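Local coordinates for NanS-p (Escherichia phage vB_EcoP_24B, PDB 6YP6), which probably serves as a carbohydrate-binding part of a conserved carbohydrate esterase encoded by a Shiga toxin-carrying phage, at residues R28-S33 / A42-K47; Q87-F92 / Y205-D210; L6-S11 / Q20-S25; R76-G81 / N150-L155. All coordinates share one frame; numbering follows the deposited sequence. Where two conformers were deposited one is given.

Interaction 1: R28-S33 / A42-K47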
# COMPACT_ATOMS: atom_id res chain seq x y z
N ARG A 28 3.11 3.05 -17.06
CA ARG A 28 1.88 2.93 -17.83
C ARG A 28 0.82 2.32 -16.93
O ARG A 28 1.12 1.40 -16.16
CB ARG A 28 2.09 2.04 -19.05
CG ARG A 28 0.86 1.90 -19.91
CD ARG A 28 1.06 0.97 -21.08
NE ARG A 28 -0.16 0.90 -21.87
CZ ARG A 28 -0.43 -0.03 -22.78
NH1 ARG A 28 0.45 -0.99 -23.03
NH2 ARG A 28 -1.58 0.01 -23.43
N ALA A 29 -0.40 2.83 -17.03
CA ALA A 29 -1.56 2.27 -16.34
C ALA A 29 -2.58 1.95 -17.43
O ALA A 29 -3.12 2.87 -18.06
CB ALA A 29 -2.13 3.27 -15.34
N GLU A 30 -2.83 0.67 -17.66
CA GLU A 30 -3.75 0.23 -18.70
C GLU A 30 -4.94 -0.46 -18.05
O GLU A 30 -4.76 -1.46 -17.36
CB GLU A 30 -3.06 -0.75 -19.66
CG GLU A 30 -3.95 -1.16 -20.82
CD GLU A 30 -3.44 -2.35 -21.60
OE1 GLU A 30 -2.36 -2.88 -21.28
OE2 GLU A 30 -4.12 -2.77 -22.56
N VAL A 31 -6.15 0.05 -18.29
CA VAL A 31 -7.34 -0.64 -17.80
C VAL A 31 -7.56 -1.87 -18.66
O VAL A 31 -7.61 -1.79 -19.89
CB VAL A 31 -8.55 0.31 -17.81
CG1 VAL A 31 -9.79 -0.43 -17.32
CG2 VAL A 31 -8.28 1.53 -16.95
N VAL A 32 -7.69 -3.02 -18.00
CA VAL A 32 -7.74 -4.31 -18.68
C VAL A 32 -8.93 -5.10 -18.17
O VAL A 32 -9.52 -4.79 -17.13
CB VAL A 32 -6.46 -5.14 -18.48
CG1 VAL A 32 -5.28 -4.46 -19.14
CG2 VAL A 32 -6.19 -5.40 -17.00
N SER A 33 -9.27 -6.14 -18.92
CA SER A 33 -10.27 -7.11 -18.49
C SER A 33 -9.60 -8.23 -17.70
O SER A 33 -8.55 -8.74 -18.09
CB SER A 33 -10.97 -7.71 -19.71
OG SER A 33 -11.69 -6.72 -20.40
N ALA A 42 -9.57 -4.40 -14.13
CA ALA A 42 -8.41 -4.11 -13.29
C ALA A 42 -7.59 -3.06 -14.03
O ALA A 42 -7.81 -2.80 -15.20
CB ALA A 42 -7.58 -5.37 -13.06
N VAL A 43 -6.64 -2.45 -13.33
CA VAL A 43 -5.66 -1.59 -13.97
C VAL A 43 -4.29 -2.25 -13.85
O VAL A 43 -3.88 -2.65 -12.76
CB VAL A 43 -5.70 -0.14 -13.47
CG1 VAL A 43 -5.21 -0.01 -12.04
CG2 VAL A 43 -4.89 0.78 -14.41
N LYS A 44 -3.62 -2.41 -14.98
CA LYS A 44 -2.33 -3.05 -15.07
C LYS A 44 -1.25 -1.98 -15.06
O LYS A 44 -1.25 -1.08 -15.91
CB LYS A 44 -2.26 -3.86 -16.35
CG LYS A 44 -0.93 -4.53 -16.64
CD LYS A 44 -1.03 -5.39 -17.91
CE LYS A 44 0.31 -5.85 -18.43
NZ LYS A 44 0.19 -6.59 -19.72
N LEU A 45 -0.34 -2.08 -14.10
CA LEU A 45 0.71 -1.10 -13.88
C LEU A 45 2.04 -1.71 -14.25
O LEU A 45 2.44 -2.76 -13.72
CB LEU A 45 0.71 -0.64 -12.42
CG LEU A 45 -0.65 -0.12 -11.92
CD1 LEU A 45 -0.55 0.23 -10.45
CD2 LEU A 45 -1.14 1.07 -12.69
N THR A 46 2.72 -1.06 -15.19
CA THR A 46 4.01 -1.47 -15.70
C THR A 46 4.86 -0.24 -15.92
O THR A 46 4.40 0.90 -15.81
CB THR A 46 3.88 -2.20 -17.05
OG1 THR A 46 3.27 -1.33 -18.02
CG2 THR A 46 3.06 -3.48 -16.92
N LYS A 47 6.13 -0.47 -16.26
CA LYS A 47 7.02 0.60 -16.69
C LYS A 47 8.11 -0.01 -17.56
O LYS A 47 8.26 -1.24 -17.64
CB LYS A 47 7.58 1.39 -15.50
CG LYS A 47 8.17 0.57 -14.35
CD LYS A 47 9.59 0.10 -14.65
CE LYS A 47 10.17 -0.73 -13.50
NZ LYS A 47 10.64 0.09 -12.36
O HOH W 1 -2.29 -5.86 -21.54

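Interaction 2: Q87-F92 / Y205-D210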
# COMPACT_ATOMS: atom_id res chain seq x y z
N GLN A 87 12.51 -9.74 -5.79
CA GLN A 87 11.90 -8.73 -6.64
C GLN A 87 10.69 -8.07 -5.99
O GLN A 87 9.93 -8.70 -5.26
CB GLN A 87 11.52 -9.41 -7.96
CG GLN A 87 11.03 -8.49 -9.05
CD GLN A 87 11.01 -9.21 -10.37
OE1 GLN A 87 9.95 -9.69 -10.82
NE2 GLN A 87 12.15 -9.37 -10.97
N TYR A 88 10.56 -6.76 -6.21
CA TYR A 88 9.48 -5.98 -5.65
C TYR A 88 8.22 -6.02 -6.50
O TYR A 88 8.28 -6.11 -7.72
CB TYR A 88 9.89 -4.51 -5.49
CG TYR A 88 11.01 -4.32 -4.49
CD1 TYR A 88 10.80 -4.48 -3.12
CD2 TYR A 88 12.29 -4.03 -4.93
CE1 TYR A 88 11.85 -4.34 -2.23
CE2 TYR A 88 13.34 -3.89 -4.05
CZ TYR A 88 13.12 -4.05 -2.71
OH TYR A 88 14.20 -3.92 -1.87
N VAL A 89 7.08 -5.87 -5.81
CA VAL A 89 5.80 -5.53 -6.43
C VAL A 89 5.54 -4.04 -6.25
O VAL A 89 5.57 -3.28 -7.22
CB VAL A 89 4.64 -6.38 -5.88
CG1 VAL A 89 3.35 -6.03 -6.61
CG2 VAL A 89 4.94 -7.87 -6.00
N MET A 90 5.27 -3.60 -5.02
CA MET A 90 4.89 -2.20 -4.80
C MET A 90 4.98 -1.89 -3.32
O MET A 90 5.05 -2.78 -2.47
CB MET A 90 3.49 -1.94 -5.34
CG MET A 90 2.39 -2.70 -4.63
SD MET A 90 0.86 -2.53 -5.54
CE MET A 90 -0.11 -3.80 -4.76
N ALA A 91 4.95 -0.60 -3.02
CA ALA A 91 4.94 -0.07 -1.67
C ALA A 91 3.85 0.99 -1.53
O ALA A 91 3.47 1.66 -2.49
CB ALA A 91 6.29 0.58 -1.33
N PHE A 92 3.39 1.13 -0.29
CA PHE A 92 2.41 2.13 0.14
C PHE A 92 3.08 2.98 1.21
O PHE A 92 3.44 2.48 2.28
CB PHE A 92 1.19 1.44 0.78
CG PHE A 92 0.45 0.54 -0.16
CD1 PHE A 92 0.89 -0.76 -0.37
CD2 PHE A 92 -0.67 0.98 -0.85
CE1 PHE A 92 0.22 -1.60 -1.27
CE2 PHE A 92 -1.32 0.14 -1.76
CZ PHE A 92 -0.88 -1.14 -1.95
N TYR A 205 7.64 -6.69 -10.65
CA TYR A 205 6.56 -7.48 -11.21
C TYR A 205 5.47 -6.57 -11.78
O TYR A 205 5.02 -5.66 -11.09
CB TYR A 205 5.87 -8.33 -10.14
CG TYR A 205 6.68 -9.45 -9.54
CD1 TYR A 205 6.75 -10.69 -10.14
CD2 TYR A 205 7.33 -9.28 -8.32
CE1 TYR A 205 7.45 -11.72 -9.57
CE2 TYR A 205 8.05 -10.31 -7.74
CZ TYR A 205 8.10 -11.53 -8.38
OH TYR A 205 8.80 -12.59 -7.85
N PRO A 206 4.97 -6.83 -12.99
CA PRO A 206 3.72 -6.19 -13.40
C PRO A 206 2.65 -6.52 -12.37
O PRO A 206 2.60 -7.63 -11.83
CB PRO A 206 3.42 -6.81 -14.76
CG PRO A 206 4.77 -7.26 -15.25
CD PRO A 206 5.48 -7.75 -14.02
N VAL A 207 1.77 -5.56 -12.07
CA VAL A 207 0.73 -5.75 -11.07
C VAL A 207 -0.60 -5.25 -11.61
O VAL A 207 -0.67 -4.21 -12.28
CB VAL A 207 1.10 -5.10 -9.72
CG1 VAL A 207 1.16 -3.59 -9.80
CG2 VAL A 207 0.16 -5.55 -8.59
N LEU A 208 -1.66 -5.99 -11.30
CA LEU A 208 -3.03 -5.59 -11.58
C LEU A 208 -3.66 -5.13 -10.28
O LEU A 208 -3.60 -5.83 -9.27
CB LEU A 208 -3.84 -6.74 -12.16
CG LEU A 208 -3.76 -6.93 -13.68
CD1 LEU A 208 -2.36 -7.21 -14.13
CD2 LEU A 208 -4.71 -8.04 -14.10
N ILE A 209 -4.26 -3.95 -10.30
CA ILE A 209 -4.94 -3.39 -9.15
C ILE A 209 -6.44 -3.39 -9.41
O ILE A 209 -6.90 -2.86 -10.43
CB ILE A 209 -4.45 -1.96 -8.85
CG1 ILE A 209 -2.95 -1.91 -8.63
CG2 ILE A 209 -5.24 -1.36 -7.68
CD1 ILE A 209 -2.50 -2.63 -7.44
N ASP A 210 -7.20 -3.98 -8.50
CA ASP A 210 -8.66 -3.93 -8.52
C ASP A 210 -9.15 -2.68 -7.81
O ASP A 210 -10.00 -1.95 -8.34
CB ASP A 210 -9.18 -5.19 -7.80
CG ASP A 210 -10.63 -5.48 -8.10
OD1 ASP A 210 -11.06 -5.29 -9.25
OD2 ASP A 210 -11.33 -6.00 -7.19
O HOH W 2 4.98 -3.36 -9.86

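Interaction 3: L6-S11 / Q20-S25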
# COMPACT_ATOMS: atom_id res chain seq x y z
N LEU A 6 -10.42 7.92 0.77
CA LEU A 6 -9.96 7.95 -0.61
C LEU A 6 -10.22 6.58 -1.22
O LEU A 6 -10.23 5.57 -0.51
CB LEU A 6 -8.47 8.30 -0.71
CG LEU A 6 -7.48 7.32 -0.08
CD1 LEU A 6 -6.98 6.30 -1.09
CD2 LEU A 6 -6.30 8.05 0.55
N SER A 7 -10.39 6.55 -2.53
CA SER A 7 -10.52 5.27 -3.21
C SER A 7 -10.12 5.37 -4.67
O SER A 7 -10.24 6.42 -5.30
CB SER A 7 -11.94 4.70 -3.08
OG SER A 7 -12.85 5.51 -3.77
N TYR A 8 -9.64 4.24 -5.18
CA TYR A 8 -9.52 3.95 -6.59
C TYR A 8 -10.23 2.62 -6.83
O TYR A 8 -9.95 1.64 -6.13
CB TYR A 8 -8.07 3.80 -7.07
CG TYR A 8 -8.05 3.29 -8.50
CD1 TYR A 8 -8.36 4.13 -9.55
CD2 TYR A 8 -7.79 1.96 -8.79
CE1 TYR A 8 -8.40 3.68 -10.85
CE2 TYR A 8 -7.82 1.49 -10.08
CZ TYR A 8 -8.13 2.35 -11.11
OH TYR A 8 -8.15 1.84 -12.39
N LEU A 9 -11.10 2.57 -7.84
CA LEU A 9 -11.76 1.34 -8.28
C LEU A 9 -11.57 1.21 -9.78
O LEU A 9 -11.93 2.12 -10.54
CB LEU A 9 -13.25 1.34 -7.95
CG LEU A 9 -13.65 0.99 -6.52
CD1 LEU A 9 -13.30 2.11 -5.56
CD2 LEU A 9 -15.14 0.64 -6.45
N ALA A 10 -11.05 0.07 -10.24
CA ALA A 10 -10.89 -0.11 -11.68
C ALA A 10 -12.22 -0.19 -12.41
O ALA A 10 -12.26 0.02 -13.63
CB ALA A 10 -10.04 -1.35 -11.97
N SER A 11 -13.31 -0.48 -11.70
CA SER A 11 -14.64 -0.60 -12.27
C SER A 11 -15.41 0.71 -12.28
O SER A 11 -16.53 0.75 -12.81
CB SER A 11 -15.45 -1.63 -11.48
OG SER A 11 -15.55 -1.24 -10.12
N GLN A 20 -10.79 9.88 -11.06
CA GLN A 20 -10.97 9.56 -9.65
C GLN A 20 -10.08 10.39 -8.72
O GLN A 20 -10.11 10.16 -7.51
CB GLN A 20 -10.78 8.06 -9.41
CG GLN A 20 -11.88 7.25 -10.08
CD GLN A 20 -11.74 5.76 -9.86
OE1 GLN A 20 -11.73 5.28 -8.73
NE2 GLN A 20 -11.64 5.01 -10.94
N GLY A 21 -9.32 11.35 -9.24
CA GLY A 21 -8.61 12.30 -8.42
C GLY A 21 -7.18 11.95 -8.09
O GLY A 21 -6.53 12.69 -7.35
N TRP A 22 -6.67 10.84 -8.62
CA TRP A 22 -5.30 10.41 -8.40
C TRP A 22 -4.36 11.08 -9.39
O TRP A 22 -4.73 11.36 -10.53
CB TRP A 22 -5.20 8.90 -8.59
CG TRP A 22 -5.93 8.11 -7.55
CD1 TRP A 22 -7.28 7.98 -7.42
CD2 TRP A 22 -5.35 7.36 -6.47
NE1 TRP A 22 -7.58 7.19 -6.33
CE2 TRP A 22 -6.41 6.80 -5.73
CE3 TRP A 22 -4.04 7.11 -6.08
CZ2 TRP A 22 -6.18 5.99 -4.62
CZ3 TRP A 22 -3.82 6.32 -4.97
CH2 TRP A 22 -4.88 5.76 -4.26
N SER A 23 -3.13 11.28 -8.96
CA SER A 23 -2.04 11.72 -9.82
C SER A 23 -1.12 10.54 -10.09
O SER A 23 -0.74 9.81 -9.17
CB SER A 23 -1.26 12.86 -9.16
OG SER A 23 -2.08 14.00 -8.98
N ALA A 24 -0.71 10.38 -11.34
CA ALA A 24 0.06 9.22 -11.78
C ALA A 24 1.26 9.75 -12.55
O ALA A 24 1.13 10.68 -13.35
CB ALA A 24 -0.76 8.28 -12.66
N SER A 25 2.42 9.16 -12.30
CA SER A 25 3.61 9.55 -13.02
C SER A 25 4.50 8.33 -13.19
O SER A 25 4.53 7.44 -12.34
CB SER A 25 4.38 10.64 -12.30
OG SER A 25 4.82 10.21 -11.03
O HOH W 3 -12.15 9.02 -6.04
O HOH W 4 -13.04 6.35 -6.47

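Interaction 4: R76-G81 / N150-L155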
# COMPACT_ATOMS: atom_id res chain seq x y z
N ARG A 76 -6.76 -4.62 -3.21
CA ARG A 76 -6.91 -5.92 -3.86
C ARG A 76 -6.09 -5.89 -5.15
O ARG A 76 -6.25 -4.96 -5.96
CB ARG A 76 -8.38 -6.24 -4.11
CG ARG A 76 -8.59 -7.59 -4.78
CD ARG A 76 -10.02 -8.09 -4.66
NE ARG A 76 -10.18 -9.46 -5.16
CZ ARG A 76 -10.57 -9.80 -6.39
NH1 ARG A 76 -10.89 -8.88 -7.30
NH2 ARG A 76 -10.67 -11.08 -6.72
N PHE A 77 -5.22 -6.88 -5.32
CA PHE A 77 -4.21 -6.85 -6.37
C PHE A 77 -3.87 -8.26 -6.80
O PHE A 77 -4.11 -9.23 -6.09
CB PHE A 77 -2.93 -6.12 -5.88
CG PHE A 77 -2.18 -6.89 -4.83
CD1 PHE A 77 -2.57 -6.84 -3.50
CD2 PHE A 77 -1.13 -7.72 -5.19
CE1 PHE A 77 -1.91 -7.60 -2.55
CE2 PHE A 77 -0.48 -8.48 -4.23
CZ PHE A 77 -0.86 -8.42 -2.91
N LYS A 78 -3.25 -8.36 -7.97
CA LYS A 78 -2.82 -9.62 -8.56
C LYS A 78 -1.45 -9.38 -9.17
O LYS A 78 -1.27 -8.43 -9.93
CB LYS A 78 -3.82 -10.08 -9.63
CG LYS A 78 -3.31 -11.15 -10.58
CD LYS A 78 -4.49 -11.81 -11.35
CE LYS A 78 -4.27 -11.91 -12.83
NZ LYS A 78 -5.29 -12.83 -13.36
N VAL A 79 -0.49 -10.23 -8.85
CA VAL A 79 0.86 -10.09 -9.37
C VAL A 79 1.01 -10.97 -10.60
O VAL A 79 0.58 -12.13 -10.59
CB VAL A 79 1.93 -10.47 -8.32
CG1 VAL A 79 3.30 -10.09 -8.83
CG2 VAL A 79 1.63 -9.83 -6.99
N SER A 80 1.68 -10.45 -11.63
CA SER A 80 1.91 -11.17 -12.87
C SER A 80 3.40 -11.44 -13.05
O SER A 80 4.24 -10.62 -12.66
CB SER A 80 1.40 -10.33 -14.05
OG SER A 80 1.39 -11.05 -15.26
N GLY A 81 3.74 -12.60 -13.60
CA GLY A 81 5.11 -12.90 -13.94
C GLY A 81 5.67 -14.06 -13.14
O GLY A 81 5.07 -14.56 -12.19
N ASN A 150 0.10 -16.08 -9.21
CA ASN A 150 -0.48 -15.02 -10.01
C ASN A 150 -1.99 -14.91 -9.78
O ASN A 150 -2.75 -14.53 -10.68
CB ASN A 150 -0.11 -15.21 -11.49
CG ASN A 150 1.42 -14.96 -11.79
OD1 ASN A 150 2.23 -14.63 -10.92
ND2 ASN A 150 1.80 -15.13 -13.04
N GLU A 151 -2.44 -15.22 -8.57
CA GLU A 151 -3.84 -15.11 -8.19
C GLU A 151 -4.12 -13.74 -7.57
O GLU A 151 -3.21 -13.01 -7.18
CB GLU A 151 -4.21 -16.20 -7.17
CG GLU A 151 -4.01 -17.60 -7.66
CD GLU A 151 -4.87 -17.90 -8.86
OE1 GLU A 151 -6.10 -17.71 -8.77
OE2 GLU A 151 -4.32 -18.29 -9.90
N TRP A 152 -5.40 -13.42 -7.45
CA TRP A 152 -5.80 -12.24 -6.70
C TRP A 152 -5.56 -12.43 -5.21
O TRP A 152 -5.76 -13.52 -4.65
CB TRP A 152 -7.28 -11.93 -6.95
CG TRP A 152 -7.54 -11.35 -8.29
CD1 TRP A 152 -7.99 -12.00 -9.40
CD2 TRP A 152 -7.35 -9.99 -8.67
NE1 TRP A 152 -8.09 -11.11 -10.46
CE2 TRP A 152 -7.69 -9.88 -10.03
CE3 TRP A 152 -6.91 -8.85 -7.99
CZ2 TRP A 152 -7.61 -8.67 -10.72
CZ3 TRP A 152 -6.83 -7.67 -8.69
CH2 TRP A 152 -7.18 -7.58 -10.03
N HIS A 153 -5.17 -11.34 -4.55
CA HIS A 153 -4.97 -11.27 -3.12
C HIS A 153 -5.55 -9.98 -2.58
O HIS A 153 -5.71 -9.00 -3.32
CB HIS A 153 -3.48 -11.36 -2.76
CG HIS A 153 -2.88 -12.66 -3.17
ND1 HIS A 153 -3.03 -13.80 -2.43
CD2 HIS A 153 -2.22 -13.01 -4.29
CE1 HIS A 153 -2.46 -14.81 -3.07
NE2 HIS A 153 -1.94 -14.35 -4.19
N THR A 154 -5.83 -9.97 -1.28
CA THR A 154 -6.24 -8.77 -0.59
C THR A 154 -5.29 -8.49 0.56
O THR A 154 -4.76 -9.40 1.20
CB THR A 154 -7.68 -8.85 -0.08
OG1 THR A 154 -7.81 -9.91 0.87
CG2 THR A 154 -8.65 -9.07 -1.22
N LEU A 155 -5.08 -7.20 0.81
CA LEU A 155 -4.23 -6.76 1.91
C LEU A 155 -4.92 -5.58 2.57
O LEU A 155 -5.35 -4.66 1.87
CB LEU A 155 -2.86 -6.34 1.37
CG LEU A 155 -1.87 -5.80 2.40
CD1 LEU A 155 -1.55 -6.83 3.46
CD2 LEU A 155 -0.58 -5.35 1.70
O HOH W 5 -4.93 -15.04 -11.83
O HOH W 6 -0.50 -12.61 -7.16

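Interaction 1: R28-S33 / A42-K47
Ala29 presents its CB to two side chains of the partner strand at once, 3.6 Å from Leu45 CD2 and 3.8 Å from Val43 CG2. This is the close-packed side of the pair. Val43 has CG1 in the position between backbone N and carbonyl carbon (chi1 70°), and CG2 anti to the N is the branch that reaches Ala29. The same CG2 meets Val31 CG2 more loosely, at 4.3 Å. Val43 and Leu45 are buried, and pack on Ile209 and Val207 of strand 207-216, while Leu17 leans on Ala29.

Between the two faces runs a regular antiparallel ladder. Arg28 with Thr46, Glu30 with Lys44 and Val32 with Ala42 are hydrogen-bonded pairs, six bonds in all. The bond from Lys44 N to Glu30 O is 2.8 Å long and practically straight, at 179°.

The other face carries Arg28, Glu30, Val32, Ala42, Lys44 and Thr46. Its more enclosed part is the Val32 end, where Ala42 is buried and Val32 CG1 passes Lys44 CB at 4.2 Å. The looseness lies at the solvent-facing charged ends. Glu30 and Lys44 both run out extended without those ends meeting; a water accepts from Lys44 NZ and donates to Glu30 OE1 instead. Arg28 NH2 lies 3.7 Å from Glu30 OE1, but that oxygen sits over a face of the guanidinium, so the salt bridge is long and rests on charge alone. The whole is a beta hairpin of strands 28-33 and 41-46, joined to its antiparallel sheet through pairing of 41-46 with strand 207-216.

Interaction 2: Q87-F92 / Y205-D210
Gln87 lays its side chain over one face of the Tyr205 ring. CB lies 3.6 Å from Tyr205 CE2; with CG anti to the backbone N (chi1 -172°) CG follows over the same side, and the extended chain carries the amide further in. CG makes an off-centre CH-pi contact, 4.2 Å from the ring centroid. OE1 stands over the ring's centre, 3.4 Å from CD1 of Tyr205, with the amide plane turned 69° from the ring: the oxygen dips toward the face and the amide does not stack on it.

Tyr205 is also held by its backbone, its N donating to Tyr88 O at 3.1 Å. Its hydroxyl is engaged outside the contact, by Thr121 OG1 and Ala84 N.

Deeper in, Val89 splits its two methyls between partners. CG2, beside the backbone N, reaches Tyr205 CD2 at 3.6 Å, whereas CG1 meets Val207 CG2 at 3.8 Å, the two valines crossing at about a right angle. Val89 and Met90 both face Ile119, a classic beta bulge. Met90 starts with CG between backbone N and carbonyl carbon (chi1 65°) and then runs extended to meet Ile209 tip to tip, CE against CD1 at 3.8 Å. A water also lies between Val89 O and Tyr205 O, 2.7 Å from the former.

The two strands thus face each other from different sheets, joined by methyl and thioether contacts in the buried interior. Polar bonding is confined to the Tyr205 end. The oxygen over that ring probably gains little electrostatically; backbone and hydroxyl bonds hold the tyrosine instead.

Interaction 3: L6-S11 / Q20-S25
Gln20 fits its side-chain amide against the backbone of Leu9 with two hydrogen bonds, so a loop residue pairs with strand 3-9 of one sheet, just ahead of strand 23-25 in the other sheet of this two-sheet antiparallel fold. OE1 accepts from Leu9 N at 2.9 Å, in the carbonyl plane and on a lone pair, and NE2 donates to Leu9 O at the same 2.9 Å. The amide plane is turned 11° from the Tyr8 ring plane, with Gln20 NE2 3.5 Å from Tyr8 CE1.

Trp22 meets the same strand. Leu6 CD1 touches its CZ2 at 3.6 Å, and Tyr8 CB lies above the indole toward its rim, 3.7 Å from Trp22 CE2. The Tyr8 ring turns its edge to that indole in a T-shaped pair.

Second-shell partners steady these groups. Tyr8 OH bonds to Gly15 O, Leu17 packs on both Tyr8 and Trp22, and Tyr58 meets the indole from strand 55-59. A water joins Ser7 OG to Gln20 OE1. The indole's own bond is nearly straight: Trp22 NE1 donates to Ser7 O at 3.0 Å and 176°, the oxygen lying in the ring plane while the nitrogen sits above the plane of the carbonyl.

Interaction 4: R76-G81 / N150-L155
Trp152 is held between Arg76 and Lys78, one on each face of its indole. The stacking comes first. The guanidinium of Arg76 lies flat on the ring, planes 13° apart, and makes an off-centre cation-pi contact with CZ 4.2 Å from the centroid of the five-membered ring; its NH2 also reaches Trp152 CB at 3.5 Å. Arg76 gets there with CG anti to the backbone N and an extended chain as far as NE, and chi4 of -95° then turns the guanidinium onto the ring. Over the opposite face Lys78 CB makes a CH-pi contact, 3.7 Å from the centroid of the six-membered ring.

Among the apolar contacts, Arg76 CD brushes Thr154 CG2. On the reverse side of the sheet His153 CB lies over one face of the Phe77 ring, 3.9 Å from Phe77 CZ, and Leu155 CB sits at the ring's edge.

The backbone bonds are those of an antiparallel pair. Phe77 and His153 exchange both hydrogen bonds, Phe77 N to His153 O at 3.0 Å and His153 N to Phe77 O at 2.8 Å. Further along, the strands part and a water takes over, accepting from Val79 N at 2.9 Å and donating to Glu151 O.

Charged ends find partners elsewhere: Arg76 NH1 forms a salt bridge with Asp210, Lys78 NZ another with Asp34, and Asp34 also accepts from Trp152 NE1. Both basic residues are thus tied to carboxylates beside the ring they flank. The acids probably offset the two positive charges and hold the guanidinium and the lysine end beside the indole.

Strand 207-216 ties all four contacts together. It takes a probable hydrogen bond from Leu45 N of interaction 1 to Val207 O (2.8 Å) on one edge, and on the other Leu208 N gives one to Lys78 O of interaction 4 (2.8 Å). Interactions 2 and 4 have centres only about 8 Å apart, and the salt bridge from Arg76 NH1 to Asp210 OD2 spans 2.9 Å. Interaction 3 joins at the corner, where Ala10 N lies 3.0 Å from Asp210 O; it stays clear of interaction 4, nearest atoms about 7 Å apart. Interactions 2 and 3 bridge the two sheets, whereas 1 and 4 each lie within one and the same sheet.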